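Local structure of DnaJ homolog subfamily C member 3 (Mus musculus, 3IEG) at residues 80-85 and 92-97; 96-101 and 108-113; 210-215 and 230-235; 289-294 and 313-318. The protein acts as a co-chaperone in the endoplasmic reticulum stress response, binding misfolded proteins, stimulating the HSC70 ATPase and inhibiting the kinase GCN2. One frame throughout, in Å; residues are numbered along the deposited sequence.

Interaction 1. Residues 80-85 and 92-97; sequences LLLKQG and DDFKKV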
# COMPACT_ATOMS: atom_id res chain seq x y z
N LEU A 80 -17.11 -0.16 -19.15
CA LEU A 80 -15.91 0.42 -18.57
C LEU A 80 -16.28 1.40 -17.48
O LEU A 80 -15.66 1.39 -16.43
CB LEU A 80 -15.00 1.09 -19.64
CG LEU A 80 -14.49 0.23 -20.81
CD1 LEU A 80 -13.65 1.04 -21.80
CD2 LEU A 80 -13.70 -0.95 -20.29
N LEU A 81 -17.30 2.22 -17.73
CA LEU A 81 -17.82 3.16 -16.72
C LEU A 81 -18.27 2.47 -15.44
O LEU A 81 -17.92 2.89 -14.34
CB LEU A 81 -18.96 4.03 -17.28
CG LEU A 81 -18.61 4.97 -18.44
CD1 LEU A 81 -19.86 5.43 -19.21
CD2 LEU A 81 -17.78 6.15 -17.96
N LEU A 82 -19.05 1.40 -15.57
CA LEU A 82 -19.45 0.63 -14.39
C LEU A 82 -18.24 0.15 -13.59
O LEU A 82 -18.23 0.23 -12.37
CB LEU A 82 -20.34 -0.54 -14.80
CG LEU A 82 -20.82 -1.52 -13.72
CD1 LEU A 82 -21.53 -0.81 -12.57
CD2 LEU A 82 -21.74 -2.52 -14.36
N LYS A 83 -17.21 -0.34 -14.29
CA LYS A 83 -15.99 -0.79 -13.63
C LYS A 83 -15.26 0.37 -12.93
O LYS A 83 -14.62 0.19 -11.90
CB LYS A 83 -15.06 -1.48 -14.62
CG LYS A 83 -15.43 -2.92 -14.97
CD LYS A 83 -14.21 -3.61 -15.57
CE LYS A 83 -14.52 -5.00 -16.05
NZ LYS A 83 -13.26 -5.59 -16.60
N GLN A 84 -15.35 1.55 -13.51
CA GLN A 84 -14.74 2.74 -12.94
C GLN A 84 -15.57 3.30 -11.77
O GLN A 84 -15.13 4.21 -11.08
CB GLN A 84 -14.53 3.79 -14.02
CG GLN A 84 -13.46 3.44 -15.05
CD GLN A 84 -13.28 4.53 -16.10
OE1 GLN A 84 -14.04 5.49 -16.16
NE2 GLN A 84 -12.26 4.37 -16.95
N GLY A 85 -16.76 2.75 -11.55
CA GLY A 85 -17.67 3.24 -10.51
C GLY A 85 -18.35 4.55 -10.86
O GLY A 85 -18.89 5.23 -9.98
N ASP A 92 -26.74 5.79 -17.59
CA ASP A 92 -27.10 6.63 -18.71
C ASP A 92 -26.78 5.93 -20.03
O ASP A 92 -27.63 5.88 -20.93
CB ASP A 92 -26.40 7.97 -18.61
CG ASP A 92 -26.94 8.98 -19.58
OD1 ASP A 92 -27.95 9.64 -19.25
OD2 ASP A 92 -26.38 9.11 -20.69
N ASP A 93 -25.57 5.37 -20.15
CA ASP A 93 -25.16 4.65 -21.36
C ASP A 93 -25.98 3.39 -21.62
O ASP A 93 -26.48 3.20 -22.73
CB ASP A 93 -23.67 4.33 -21.35
CG ASP A 93 -22.85 5.34 -22.12
OD1 ASP A 93 -23.45 6.27 -22.69
OD2 ASP A 93 -21.62 5.22 -22.17
N PHE A 94 -26.14 2.54 -20.60
CA PHE A 94 -26.95 1.35 -20.74
C PHE A 94 -28.39 1.69 -21.10
O PHE A 94 -28.98 1.07 -21.98
CB PHE A 94 -26.95 0.54 -19.45
CG PHE A 94 -25.61 -0.02 -19.07
CD1 PHE A 94 -24.91 -0.85 -19.94
CD2 PHE A 94 -25.07 0.26 -17.81
CE1 PHE A 94 -23.68 -1.36 -19.58
CE2 PHE A 94 -23.84 -0.26 -17.44
CZ PHE A 94 -23.15 -1.08 -18.32
N LYS A 95 -28.97 2.68 -20.43
CA LYS A 95 -30.33 3.11 -20.73
C LYS A 95 -30.48 3.57 -22.19
O LYS A 95 -31.46 3.22 -22.85
CB LYS A 95 -30.80 4.19 -19.75
CG LYS A 95 -31.40 3.65 -18.46
CD LYS A 95 -31.57 4.73 -17.37
CE LYS A 95 -32.16 4.11 -16.08
NZ LYS A 95 -31.69 4.73 -14.79
N LYS A 96 -29.53 4.35 -22.69
CA LYS A 96 -29.59 4.82 -24.08
C LYS A 96 -29.41 3.69 -25.11
O LYS A 96 -29.95 3.76 -26.22
CB LYS A 96 -28.58 5.93 -24.31
CG LYS A 96 -28.94 7.27 -23.66
CD LYS A 96 -27.92 8.35 -24.02
CE LYS A 96 -28.27 9.70 -23.39
NZ LYS A 96 -27.14 10.69 -23.50
N VAL A 97 -28.65 2.66 -24.73
CA VAL A 97 -28.50 1.45 -25.52
C VAL A 97 -29.87 0.79 -25.73
O VAL A 97 -30.21 0.42 -26.86
CB VAL A 97 -27.50 0.46 -24.83
CG1 VAL A 97 -27.74 -0.98 -25.28
CG2 VAL A 97 -26.05 0.88 -25.06

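Interaction 2. Residues 96-101 and 108-113; sequences KVLKSN and KEAESQ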
# COMPACT_ATOMS: atom_id res chain seq x y z
N LYS A 96 -29.53 4.35 -22.69
CA LYS A 96 -29.59 4.82 -24.08
C LYS A 96 -29.41 3.69 -25.11
O LYS A 96 -29.95 3.76 -26.22
CB LYS A 96 -28.58 5.93 -24.31
CG LYS A 96 -28.94 7.27 -23.66
CD LYS A 96 -27.92 8.35 -24.02
CE LYS A 96 -28.27 9.70 -23.39
NZ LYS A 96 -27.14 10.69 -23.50
N VAL A 97 -28.65 2.66 -24.73
CA VAL A 97 -28.50 1.45 -25.52
C VAL A 97 -29.87 0.79 -25.73
O VAL A 97 -30.21 0.42 -26.86
CB VAL A 97 -27.50 0.46 -24.83
CG1 VAL A 97 -27.74 -0.98 -25.28
CG2 VAL A 97 -26.05 0.88 -25.06
N LEU A 98 -30.65 0.68 -24.65
CA LEU A 98 -31.98 0.09 -24.72
C LEU A 98 -32.89 0.82 -25.70
O LEU A 98 -33.80 0.22 -26.25
CB LEU A 98 -32.63 0.04 -23.33
CG LEU A 98 -32.03 -0.93 -22.31
CD1 LEU A 98 -32.74 -0.80 -20.99
CD2 LEU A 98 -32.11 -2.36 -22.80
N LYS A 99 -32.63 2.10 -25.94
CA LYS A 99 -33.49 2.94 -26.78
C LYS A 99 -32.86 3.31 -28.13
O LYS A 99 -33.27 4.30 -28.76
CB LYS A 99 -33.85 4.23 -26.04
CG LYS A 99 -34.91 4.08 -24.98
CD LYS A 99 -34.98 5.35 -24.17
CE LYS A 99 -36.42 5.64 -23.75
NZ LYS A 99 -36.47 6.88 -22.95
N SER A 100 -31.87 2.54 -28.57
CA SER A 100 -31.24 2.78 -29.87
C SER A 100 -31.30 1.50 -30.74
O SER A 100 -30.42 1.25 -31.57
CB SER A 100 -29.81 3.29 -29.69
OG SER A 100 -28.97 2.28 -29.16
N ASN A 101 -32.37 0.73 -30.53
CA ASN A 101 -32.62 -0.56 -31.19
C ASN A 101 -31.47 -1.55 -31.02
O ASN A 101 -30.77 -1.87 -31.98
CB ASN A 101 -32.97 -0.37 -32.68
CG ASN A 101 -33.90 0.79 -32.90
OD1 ASN A 101 -35.10 0.69 -32.67
ND2 ASN A 101 -33.35 1.91 -33.36
N LYS A 108 -30.03 -7.81 -23.73
CA LYS A 108 -29.88 -8.61 -22.50
C LYS A 108 -28.70 -8.15 -21.64
O LYS A 108 -28.82 -8.06 -20.42
CB LYS A 108 -29.77 -10.13 -22.79
CG LYS A 108 -29.72 -11.00 -21.50
CD LYS A 108 -29.64 -12.52 -21.74
CE LYS A 108 -31.05 -13.17 -21.79
NZ LYS A 108 -31.70 -13.05 -23.15
N GLU A 109 -27.57 -7.86 -22.30
CA GLU A 109 -26.36 -7.35 -21.63
C GLU A 109 -26.62 -6.02 -20.90
O GLU A 109 -26.23 -5.86 -19.75
CB GLU A 109 -25.20 -7.22 -22.64
CG GLU A 109 -23.84 -7.67 -22.13
CD GLU A 109 -22.81 -7.93 -23.26
OE1 GLU A 109 -21.70 -7.34 -23.19
OE2 GLU A 109 -23.08 -8.73 -24.19
N ALA A 110 -27.33 -5.10 -21.56
CA ALA A 110 -27.65 -3.80 -20.98
C ALA A 110 -28.66 -3.87 -19.83
O ALA A 110 -28.53 -3.12 -18.86
CB ALA A 110 -28.13 -2.84 -22.04
N GLU A 111 -29.65 -4.75 -19.92
CA GLU A 111 -30.61 -4.95 -18.83
C GLU A 111 -29.92 -5.57 -17.62
O GLU A 111 -30.18 -5.21 -16.47
CB GLU A 111 -31.79 -5.84 -19.26
CG GLU A 111 -32.69 -5.23 -20.34
CD GLU A 111 -33.71 -4.22 -19.81
OE1 GLU A 111 -34.72 -4.00 -20.52
OE2 GLU A 111 -33.52 -3.66 -18.70
N SER A 112 -29.03 -6.52 -17.91
CA SER A 112 -28.23 -7.18 -16.89
C SER A 112 -27.32 -6.18 -16.16
O SER A 112 -27.17 -6.23 -14.93
CB SER A 112 -27.42 -8.29 -17.55
OG SER A 112 -26.56 -8.90 -16.61
N GLN A 113 -26.75 -5.24 -16.92
CA GLN A 113 -25.87 -4.24 -16.35
C GLN A 113 -26.63 -3.13 -15.61
O GLN A 113 -26.06 -2.50 -14.71
CB GLN A 113 -24.95 -3.66 -17.42
CG GLN A 113 -23.91 -4.62 -18.02
CD GLN A 113 -22.83 -5.01 -17.03
OE1 GLN A 113 -23.07 -5.78 -16.10
NE2 GLN A 113 -21.62 -4.49 -17.24

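Interaction 3. Residues 210-215 and 230-235; sequences EVRECL and QVKKLN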
# COMPACT_ATOMS: atom_id res chain seq x y z
N GLU A 210 8.87 6.88 0.43
CA GLU A 210 7.51 7.09 0.02
C GLU A 210 7.23 8.58 -0.14
O GLU A 210 6.52 8.99 -1.06
CB GLU A 210 6.54 6.44 1.00
CG GLU A 210 5.26 6.00 0.35
CD GLU A 210 5.45 4.95 -0.75
OE1 GLU A 210 4.61 4.90 -1.67
OE2 GLU A 210 6.43 4.18 -0.70
N VAL A 211 7.78 9.40 0.75
CA VAL A 211 7.64 10.84 0.62
C VAL A 211 8.45 11.35 -0.58
O VAL A 211 8.14 12.40 -1.15
CB VAL A 211 7.97 11.57 1.96
CG1 VAL A 211 9.46 11.83 2.11
CG2 VAL A 211 7.21 12.86 2.06
N ARG A 212 9.48 10.59 -0.97
CA ARG A 212 10.30 10.96 -2.12
C ARG A 212 9.49 10.80 -3.40
O ARG A 212 9.57 11.64 -4.30
CB ARG A 212 11.59 10.13 -2.20
CG ARG A 212 12.69 10.60 -1.28
CD ARG A 212 14.01 9.93 -1.61
NE ARG A 212 14.90 9.85 -0.45
CZ ARG A 212 15.66 10.85 -0.01
NH1 ARG A 212 15.65 12.03 -0.63
NH2 ARG A 212 16.43 10.68 1.05
N GLU A 213 8.71 9.73 -3.47
CA GLU A 213 7.79 9.53 -4.57
C GLU A 213 6.82 10.71 -4.69
O GLU A 213 6.56 11.17 -5.80
CB GLU A 213 7.02 8.21 -4.43
CG GLU A 213 7.89 6.95 -4.47
CD GLU A 213 8.86 6.93 -5.64
OE1 GLU A 213 8.49 7.36 -6.75
OE2 GLU A 213 10.00 6.46 -5.44
N CYS A 214 6.32 11.20 -3.56
CA CYS A 214 5.45 12.37 -3.55
C CYS A 214 6.15 13.58 -4.17
O CYS A 214 5.63 14.19 -5.11
CB CYS A 214 4.96 12.69 -2.13
SG CYS A 214 4.05 14.27 -2.03
N LEU A 215 7.35 13.90 -3.67
CA LEU A 215 8.09 15.06 -4.14
C LEU A 215 8.54 14.95 -5.59
O LEU A 215 8.74 15.96 -6.26
CB LEU A 215 9.29 15.33 -3.23
CG LEU A 215 8.98 15.83 -1.82
CD1 LEU A 215 10.26 15.94 -1.01
CD2 LEU A 215 8.26 17.17 -1.86
N GLN A 230 11.44 16.27 8.25
CA GLN A 230 11.33 15.55 9.52
C GLN A 230 11.85 14.11 9.42
O GLN A 230 12.69 13.72 10.21
CB GLN A 230 9.89 15.58 10.04
CG GLN A 230 9.63 14.71 11.25
CD GLN A 230 10.23 15.26 12.55
OE1 GLN A 230 10.87 16.31 12.55
NE2 GLN A 230 10.00 14.56 13.65
N VAL A 231 11.35 13.34 8.46
CA VAL A 231 11.82 11.95 8.31
C VAL A 231 13.28 11.91 7.92
O VAL A 231 14.00 11.07 8.42
CB VAL A 231 11.03 11.06 7.28
CG1 VAL A 231 10.25 9.97 7.98
CG2 VAL A 231 10.18 11.88 6.32
N LYS A 232 13.71 12.79 7.02
CA LYS A 232 15.10 12.81 6.56
C LYS A 232 16.04 12.88 7.77
O LYS A 232 16.94 12.03 7.90
CB LYS A 232 15.37 13.96 5.59
CG LYS A 232 16.53 13.72 4.65
CD LYS A 232 16.92 15.02 3.96
CE LYS A 232 18.35 15.01 3.47
NZ LYS A 232 18.47 14.28 2.20
N LYS A 233 15.79 13.85 8.66
CA LYS A 233 16.55 14.01 9.90
C LYS A 233 16.42 12.81 10.83
O LYS A 233 17.42 12.26 11.28
CB LYS A 233 16.10 15.26 10.65
CG LYS A 233 16.65 16.59 10.11
CD LYS A 233 16.01 17.80 10.83
CE LYS A 233 16.31 17.79 12.34
NZ LYS A 233 15.91 19.07 12.98
N LEU A 234 15.19 12.41 11.12
CA LEU A 234 14.94 11.30 12.01
C LEU A 234 15.60 10.04 11.48
O LEU A 234 16.10 9.22 12.25
CB LEU A 234 13.44 11.09 12.17
CG LEU A 234 12.87 10.28 13.34
CD1 LEU A 234 12.60 8.86 12.92
CD2 LEU A 234 13.72 10.35 14.63
N ASN A 235 15.63 9.89 10.17
CA ASN A 235 16.22 8.73 9.54
C ASN A 235 17.75 8.74 9.55
O ASN A 235 18.36 7.68 9.69
CB ASN A 235 15.71 8.57 8.11
CG ASN A 235 16.27 7.36 7.43
OD1 ASN A 235 17.21 7.46 6.64
ND2 ASN A 235 15.72 6.19 7.73

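Interaction 4. Residues 289-294 and 313-318; sequences VEAIRI and AEAYLI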
# COMPACT_ATOMS: atom_id res chain seq x y z
N VAL A 289 24.73 -1.92 35.71
CA VAL A 289 23.70 -1.26 36.53
C VAL A 289 22.68 -0.53 35.66
O VAL A 289 21.48 -0.75 35.80
CB VAL A 289 24.30 -0.26 37.58
CG1 VAL A 289 23.19 0.39 38.41
CG2 VAL A 289 25.31 -0.97 38.50
N GLU A 290 23.17 0.31 34.75
CA GLU A 290 22.31 1.07 33.84
C GLU A 290 21.61 0.13 32.87
O GLU A 290 20.44 0.32 32.55
CB GLU A 290 23.09 2.14 33.07
CG GLU A 290 23.83 3.16 33.94
CD GLU A 290 25.27 2.73 34.27
OE1 GLU A 290 25.45 1.75 35.04
OE2 GLU A 290 26.22 3.37 33.75
N ALA A 291 22.32 -0.89 32.41
CA ALA A 291 21.77 -1.88 31.51
C ALA A 291 20.50 -2.52 32.07
O ALA A 291 19.48 -2.55 31.39
CB ALA A 291 22.80 -2.93 31.17
N ILE A 292 20.56 -3.00 33.32
CA ILE A 292 19.38 -3.68 33.88
C ILE A 292 18.22 -2.72 34.13
O ILE A 292 17.07 -3.13 34.00
CB ILE A 292 19.66 -4.57 35.14
CG1 ILE A 292 19.44 -3.79 36.44
CG2 ILE A 292 21.03 -5.24 35.09
CD1 ILE A 292 18.50 -4.49 37.42
N ARG A 293 18.51 -1.45 34.44
CA ARG A 293 17.45 -0.49 34.72
C ARG A 293 16.58 -0.26 33.48
O ARG A 293 15.36 -0.36 33.55
CB ARG A 293 17.97 0.86 35.26
CG ARG A 293 18.77 0.75 36.57
CD ARG A 293 18.85 2.08 37.35
NE ARG A 293 20.00 2.09 38.27
CZ ARG A 293 20.11 2.86 39.36
NH1 ARG A 293 19.13 3.68 39.72
NH2 ARG A 293 21.22 2.79 40.10
N ILE A 294 17.22 0.03 32.35
CA ILE A 294 16.46 0.40 31.16
C ILE A 294 16.03 -0.78 30.31
O ILE A 294 15.02 -0.69 29.64
CB ILE A 294 17.12 1.54 30.32
CG1 ILE A 294 17.93 0.98 29.15
CG2 ILE A 294 17.94 2.49 31.22
CD1 ILE A 294 19.29 0.46 29.52
N ALA A 313 20.13 -10.24 30.29
CA ALA A 313 20.86 -11.44 30.67
C ALA A 313 22.36 -11.14 30.69
O ALA A 313 22.99 -11.23 31.74
CB ALA A 313 20.55 -12.58 29.72
N GLU A 314 22.92 -10.75 29.55
CA GLU A 314 24.35 -10.43 29.50
C GLU A 314 24.79 -9.49 30.63
O GLU A 314 25.89 -9.63 31.16
CB GLU A 314 24.75 -9.88 28.13
CG GLU A 314 25.23 -10.96 27.14
CD GLU A 314 25.69 -10.37 25.79
OE1 GLU A 314 26.46 -9.37 25.79
OE2 GLU A 314 25.28 -10.92 24.73
N ALA A 315 23.93 -8.56 31.02
CA ALA A 315 24.25 -7.63 32.10
C ALA A 315 24.21 -8.29 33.48
O ALA A 315 24.98 -7.92 34.36
CB ALA A 315 23.33 -6.43 32.06
N TYR A 316 23.31 -9.26 33.66
CA TYR A 316 23.21 -10.00 34.93
C TYR A 316 24.47 -10.81 35.24
O TYR A 316 24.86 -10.94 36.40
CB TYR A 316 22.00 -10.94 34.93
CG TYR A 316 20.71 -10.26 35.30
CD1 TYR A 316 19.51 -10.64 34.68
CD2 TYR A 316 20.67 -9.25 36.25
CE1 TYR A 316 18.32 -10.02 35.00
CE2 TYR A 316 19.47 -8.62 36.58
CZ TYR A 316 18.30 -9.02 35.95
OH TYR A 316 17.12 -8.41 36.27
N LEU A 317 25.09 -11.34 34.19
CA LEU A 317 26.31 -12.14 34.29
C LEU A 317 27.53 -11.34 34.78
O LEU A 317 28.34 -11.87 35.55
CB LEU A 317 26.63 -12.80 32.94
CG LEU A 317 25.70 -13.88 32.40
CD1 LEU A 317 26.10 -14.25 30.97
CD2 LEU A 317 25.71 -15.11 33.29
N ILE A 318 27.67 -10.10 34.33
CA ILE A 318 28.72 -9.23 34.86
C ILE A 318 28.47 -9.09 36.36
O ILE A 318 29.37 -9.25 37.17
CB ILE A 318 28.80 -7.87 34.13
CG1 ILE A 318 28.99 -8.10 32.63
CG2 ILE A 318 29.94 -7.01 34.70
CD1 ILE A 318 28.79 -6.86 31.74

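Interaction 1. Residues 80-85 and 92-97
Leu81 and Leu82 send their side chains to Asp93 and Phe94 by different first torsions: in Leu81, CG stands beside the backbone N and anti to the carbonyl carbon (chi1 -64°), whereas in Leu82 it lies anti to the backbone N (chi1 177°). Leu81 CD1 thereby comes to 3.5 Å from Asp93 OD2, the two side chains crossing at about a right angle. This is packing of a methyl against a carboxylate whose polar needs are met elsewhere: OD2 forms a salt bridge with Arg77, and OD1 a weak, long ion pair with Arg74. An acid can therefore sit buried here with a leucine as its neighbour. One residue on, Leu82 CD2 meets the Phe94 ring obliquely, 4.4 Å from CE2, a loose apolar contact that Gln113 of helix 104-132 covers by touching both residues. Past these leucines the first helix closes in a Schellman motif at Gly85, whose positive phi (75°) suits glycine; Gly85 N bonds to Leu82 O at 3.0 Å. Helices 71-84 and 87-98, joined by a short turn and packed together through two leucines, a phenylalanine and an ion-paired aspartate, form the helix-turn-helix of a tetratricopeptide repeat, the third in this TPR portion of the protein.

Interaction 2. Residues 96-101 and 108-113
Val97 and Leu98, toward the end of helix 87-98, pack against Ala110 and Glu111 of helix 104-132, so that the third tetratricopeptide repeat is covered by the long helix that follows it. Taking the residues in order, Val97 comes first: its CG1 branch, roughly anti to the backbone N (chi1 157°), reaches Ala110 CB at 3.8 Å. The small alanine suits this spot because it lets the backbones close in, Leu98 CA and Ala110 CA being 6.9 Å apart. Leu98 follows and forks over both partners: CD2 lies 4.1 Å from Ala110 CB, while the same branch and CD1 bear on Glu111. Were the leucine cut back to an alanine, Ala110 CB would probably lose one of its two neighbours here and the Glu111 chain the methyls it lies across. Further along, Ser100 N bonds back to Val97 O at 3.2 Å. On the second segment, Glu109 and Gln113 both hydrogen-bond His79, tying helix 104-132 to helix 71-84 as well. The Glu111 chain is bent at its second torsion (chi2 -80°), which brings it across Leu98 at about a right angle; its methylene CG lies 3.8 Å from Leu98 CD2, and its carboxylate OE2 3.7 Å from Leu98 CD1.

Interaction 3. Residues 210-215 and 230-235
Two helices running in roughly opposed directions approach most closely in these segments at Val211 and Val231, whose CA atoms are 8.8 Å apart, and no hydrogen bond runs between residues 210-215 and 230-235. They belong to the tetratricopeptide array: helix 204-217 lies in the sixth repeat, and helix 222-246 is the long helix that leads on into the seventh. The buried part of the contact is a single meeting of beta-branched side chains, Val211 CG1 against Val231 CG2 at 4.3 Å. Valines are compact enough to sit between two helices while also touching helix 188-201, Val211 through Ser195 and Val231 through Tyr199. A few residues further along the first helix, Cys214 is joined to Cys224 by a disulfide, a covalent tie between the same two helices.

Nearer solvent the contact changes character. Arg212 and Lys232 meet alongside the valine pair, with long, flexible chains suited to a more open position. The lysine is extended until its last torsion, where it bends (chi4 80°). Two positive groups would be expected to disfavour each other at this range, but they share a polar partner: Arg212 NH1 and Lys232 NZ are both hydrogen-bonded to the hydroxyl of Tyr228. Lys232 NZ stands at the edge of the Arg212 guanidinium, near its plane and 4.3 Å from NH2.

Interaction 4. Residues 289-294 and 313-318
Ala291 and Ala315 are low bumps that let two tetratricopeptide-repeat helices close in on each other, helix 288-301 of the eighth repeat and helix 306-318 of the ninth. Their CA atoms are 6.3 Å apart and their methyls meet at 3.7 Å, CB to CB. Over these segments the axes approach to 8.9 Å with 143° between their directions, an inclined antiparallel pairing. Alanine suits this point because its single methyl allows so close an approach of the two backbones. Beside the alanines Ile292 supplies the taller projection. Its CG2 branch, anti to the carbonyl carbon, settles into the angle between Ala315 and Tyr316, and lies 4.0 Å from Ala315 CB. A branched side chain suits the place, since the short arm near its own backbone can fill this hollow. Tyr316 makes the far wall; its ring also touches Glu324, Ala325 and Asp328 of helix 322-333, so the wall is backed by the next helix. Phe282 of helix 268-284 touches Ala291, and Glu314 makes a salt bridge to Lys284. The isoleucine and tyrosine side chains cross at about a right angle, with Ile292 CG2 oblique to the ring and 4.0 Å from Tyr316 CE2.

Interactions 1 and 2 share helix 87-98, with Lys96 and Val97 common to both; their centres lie 10 Å apart and the two contacts touch. Interaction 1 is wholly buried, whereas the other three are partly buried. Their chemistry follows their place: interaction 1 sets an ion-paired carboxylate among apolar groups within one repeat, interaction 2 lays an exposed glutamate over a leucine, interaction 3 pairs buried valines beside two cationic side chains nearer solvent, and interaction 4 is apolar throughout, between successive repeats. Interactions 3 and 4 follow further along the array, interaction 4 being centred about 69 Å from the centre of interaction 1.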